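Local atomic coordinates of hypothetical protein Atu3615 (Agrobacterium tumefaciens str. C58, PDB entry 1ZNP), a protein that is of unknown function but belongs to the cupin superfamily, in the DUF985 family of beta-barrel proteins. Residues A[8-13]-A[44-49]. Numbering follows the deposited sequence.
Sequences QAIIRE and YYLLEK
The flat group here is the carboxylate of Glu48, met at one oxygen by the CD1 methyl of Ile11. OE1 lies 3.9 Å from Ile11 CD1, a van der Waals contact in which the methyl meets the OE1 end from one side of the carboxylate plane and does not lie over the face of the group. Phe24 and Ala7 also touch the Glu48 side chain. Ile11 gets there by length: its CA–CB bond runs past the strand, but an extended chain (chi2 -179°) carries CD1 across, roughly perpendicular to the Glu48 side chain.

One residue back on the helix, Ile10 points its CB toward the strand, and its side chain meets that of Leu46 at a slant. CD1 of Leu46 nests against the branch of Ile10, with CG2 and CD1 of Ile10 side by side, each 3.7 Å from it. A chi1 of 177° swings CG of Leu46 anti to the backbone N, and CD1 is the branch that reaches Ile10. This is how the N-terminal helix 7-14 packs on the cupin beta-barrel: it lies over one face of strand 41-48, while Tyr45 and Leu47 point to the other. No hydrogen bond crosses between 8-13 and 44-49, and the nearest CA atoms, of Ile11 and Leu46, stay 8.1 Å apart. Strands 24-30 and 117-124 flank 44-49; from the latter, Phe117 and Leu119 extend the apolar patch under Ile10, and Leu16 touches both Ile10 and Leu46.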
loop_
_atom_site.group_PDB
_atom_site.type_symbol
_atom_site.label_atom_id
_atom_site.label_comp_id
_atom_site.label_asym_id
_atom_site.label_seq_id
_atom_site.Cartn_x
_atom_site.Cartn_y
_atom_site.Cartn_z
ATOM N N GLN A 8 5.604 20.619 18.915
ATOM C CA GLN A 8 5.068 21.359 20.047
ATOM C C GLN A 8 4.306 22.600 19.626
ATOM O O GLN A 8 3.363 23.013 20.301
ATOM C CB GLN A 8 6.174 21.743 21.028
ATOM C CG GLN A 8 6.245 20.801 22.220
ATOM C CD GLN A 8 4.959 20.809 23.063
ATOM O OE1 GLN A 8 4.590 19.793 23.664
ATOM N NE2 GLN A 8 4.284 21.958 23.120
ATOM N N ALA A 9 4.705 23.202 18.515
ATOM C CA ALA A 9 4.008 24.387 18.054
ATOM C C ALA A 9 2.643 23.960 17.495
ATOM O O ALA A 9 1.638 24.653 17.668
ATOM C CB ALA A 9 4.838 25.099 16.994
ATOM N N ILE A 10 2.611 22.802 16.843
ATOM C CA ILE A 10 1.372 22.285 16.271
ATOM C C ILE A 10 0.428 21.878 17.384
ATOM O O ILE A 10 -0.748 22.246 17.381
ATOM C CB ILE A 10 1.636 21.062 15.374
ATOM C CG1 ILE A 10 2.477 21.487 14.173
ATOM C CG2 ILE A 10 0.318 20.479 14.890
ATOM C CD1 ILE A 10 3.029 20.338 13.361
ATOM N N ILE A 11 0.958 21.102 18.326
ATOM C CA ILE A 11 0.198 20.630 19.481
ATOM C C ILE A 11 -0.429 21.817 20.193
ATOM O O ILE A 11 -1.592 21.784 20.599
ATOM C CB ILE A 11 1.117 19.902 20.486
ATOM C CG1 ILE A 11 1.510 18.533 19.934
ATOM C CG2 ILE A 11 0.440 19.791 21.837
ATOM C CD1 ILE A 11 2.403 17.740 20.866
ATOM N N ARG A 12 0.364 22.869 20.346
ATOM C CA ARG A 12 -0.101 24.069 21.008
ATOM C C ARG A 12 -1.133 24.810 20.171
ATOM O O ARG A 12 -2.207 25.160 20.671
ATOM C CB ARG A 12 1.083 24.992 21.325
ATOM C CG ARG A 12 0.668 26.407 21.708
ATOM C CD ARG A 12 -0.353 26.399 22.849
ATOM N NE ARG A 12 -1.039 27.683 22.991
ATOM C CZ ARG A 12 -1.946 27.953 23.926
ATOM N NH1 ARG A 12 -2.285 27.027 24.816
ATOM N NH2 ARG A 12 -2.515 29.153 23.967
ATOM N N GLU A 13 -0.822 25.033 18.899
ATOM C CA GLU A 13 -1.733 25.755 18.030
ATOM C C GLU A 13 -3.070 25.078 17.795
ATOM O O GLU A 13 -4.096 25.740 17.749
ATOM C CB GLU A 13 -1.065 26.031 16.687
ATOM C CG GLU A 13 -1.939 26.808 15.702
ATOM C CD GLU A 13 -2.308 28.203 16.188
ATOM O OE1 GLU A 13 -1.620 28.728 17.095
ATOM O OE2 GLU A 13 -3.274 28.785 15.647
ATOM N N TYR A 44 -7.765 15.919 13.926
ATOM C CA TYR A 44 -6.411 16.362 13.611
ATOM C C TYR A 44 -5.615 15.323 14.406
ATOM O O TYR A 44 -5.971 15.022 15.543
ATOM C CB TYR A 44 -6.129 17.772 14.160
ATOM C CG TYR A 44 -6.471 18.909 13.219
ATOM C CD1 TYR A 44 -6.985 20.109 13.703
ATOM C CD2 TYR A 44 -6.325 18.766 11.843
ATOM C CE1 TYR A 44 -7.363 21.137 12.836
ATOM C CE2 TYR A 44 -6.692 19.777 10.971
ATOM C CZ TYR A 44 -7.214 20.962 11.469
ATOM O OH TYR A 44 -7.587 21.952 10.593
ATOM N N TYR A 45 -4.570 14.755 13.810
ATOM C CA TYR A 45 -3.773 13.739 14.488
ATOM C C TYR A 45 -2.286 13.943 14.176
ATOM O O TYR A 45 -1.922 14.263 13.042
ATOM C CB TYR A 45 -4.228 12.347 14.030
ATOM C CG TYR A 45 -3.567 11.197 14.756
ATOM C CD1 TYR A 45 -3.789 10.978 16.115
ATOM C CD2 TYR A 45 -2.741 10.304 14.077
ATOM C CE1 TYR A 45 -3.202 9.888 16.781
ATOM C CE2 TYR A 45 -2.153 9.221 14.728
ATOM C CZ TYR A 45 -2.390 9.019 16.075
ATOM O OH TYR A 45 -1.829 7.937 16.706
ATOM N N LEU A 46 -1.431 13.740 15.173
ATOM C CA LEU A 46 -0.005 13.947 14.983
ATOM C C LEU A 46 0.912 12.935 15.653
ATOM O O LEU A 46 0.706 12.542 16.803
ATOM C CB LEU A 46 0.377 15.359 15.453
ATOM C CG LEU A 46 1.865 15.736 15.382
ATOM C CD1 LEU A 46 2.026 17.209 15.096
ATOM C CD2 LEU A 46 2.546 15.379 16.679
ATOM N N LEU A 47 1.935 12.517 14.918
ATOM C CA LEU A 47 2.925 11.592 15.447
ATOM C C LEU A 47 4.277 12.288 15.321
ATOM O O LEU A 47 4.447 13.147 14.470
ATOM C CB LEU A 47 2.930 10.287 14.643
ATOM C CG LEU A 47 1.631 9.478 14.582
ATOM C CD1 LEU A 47 1.811 8.346 13.599
ATOM C CD2 LEU A 47 1.264 8.936 15.951
ATOM N N GLU A 48 5.226 11.936 16.181
ATOM C CA GLU A 48 6.558 12.537 16.129
ATOM C C GLU A 48 7.522 11.383 16.095
ATOM O O GLU A 48 7.121 10.241 16.275
ATOM C CB GLU A 48 6.853 13.358 17.382
ATOM C CG GLU A 48 5.654 13.960 18.072
ATOM C CD GLU A 48 6.041 14.724 19.326
ATOM O OE1 GLU A 48 5.135 15.071 20.113
ATOM O OE2 GLU A 48 7.251 14.979 19.519
ATOM N N LYS A 49 8.798 11.666 15.878
ATOM C CA LYS A 49 9.764 10.586 15.863
ATOM C C LYS A 49 9.679 9.911 17.216
ATOM O O LYS A 49 9.605 10.578 18.249
ATOM C CB LYS A 49 11.188 11.101 15.638
ATOM C CG LYS A 49 12.204 9.971 15.420
ATOM C CD LYS A 49 11.814 9.101 14.205
ATOM C CE LYS A 49 12.675 7.837 14.093
ATOM N NZ LYS A 49 12.483 6.899 15.253
#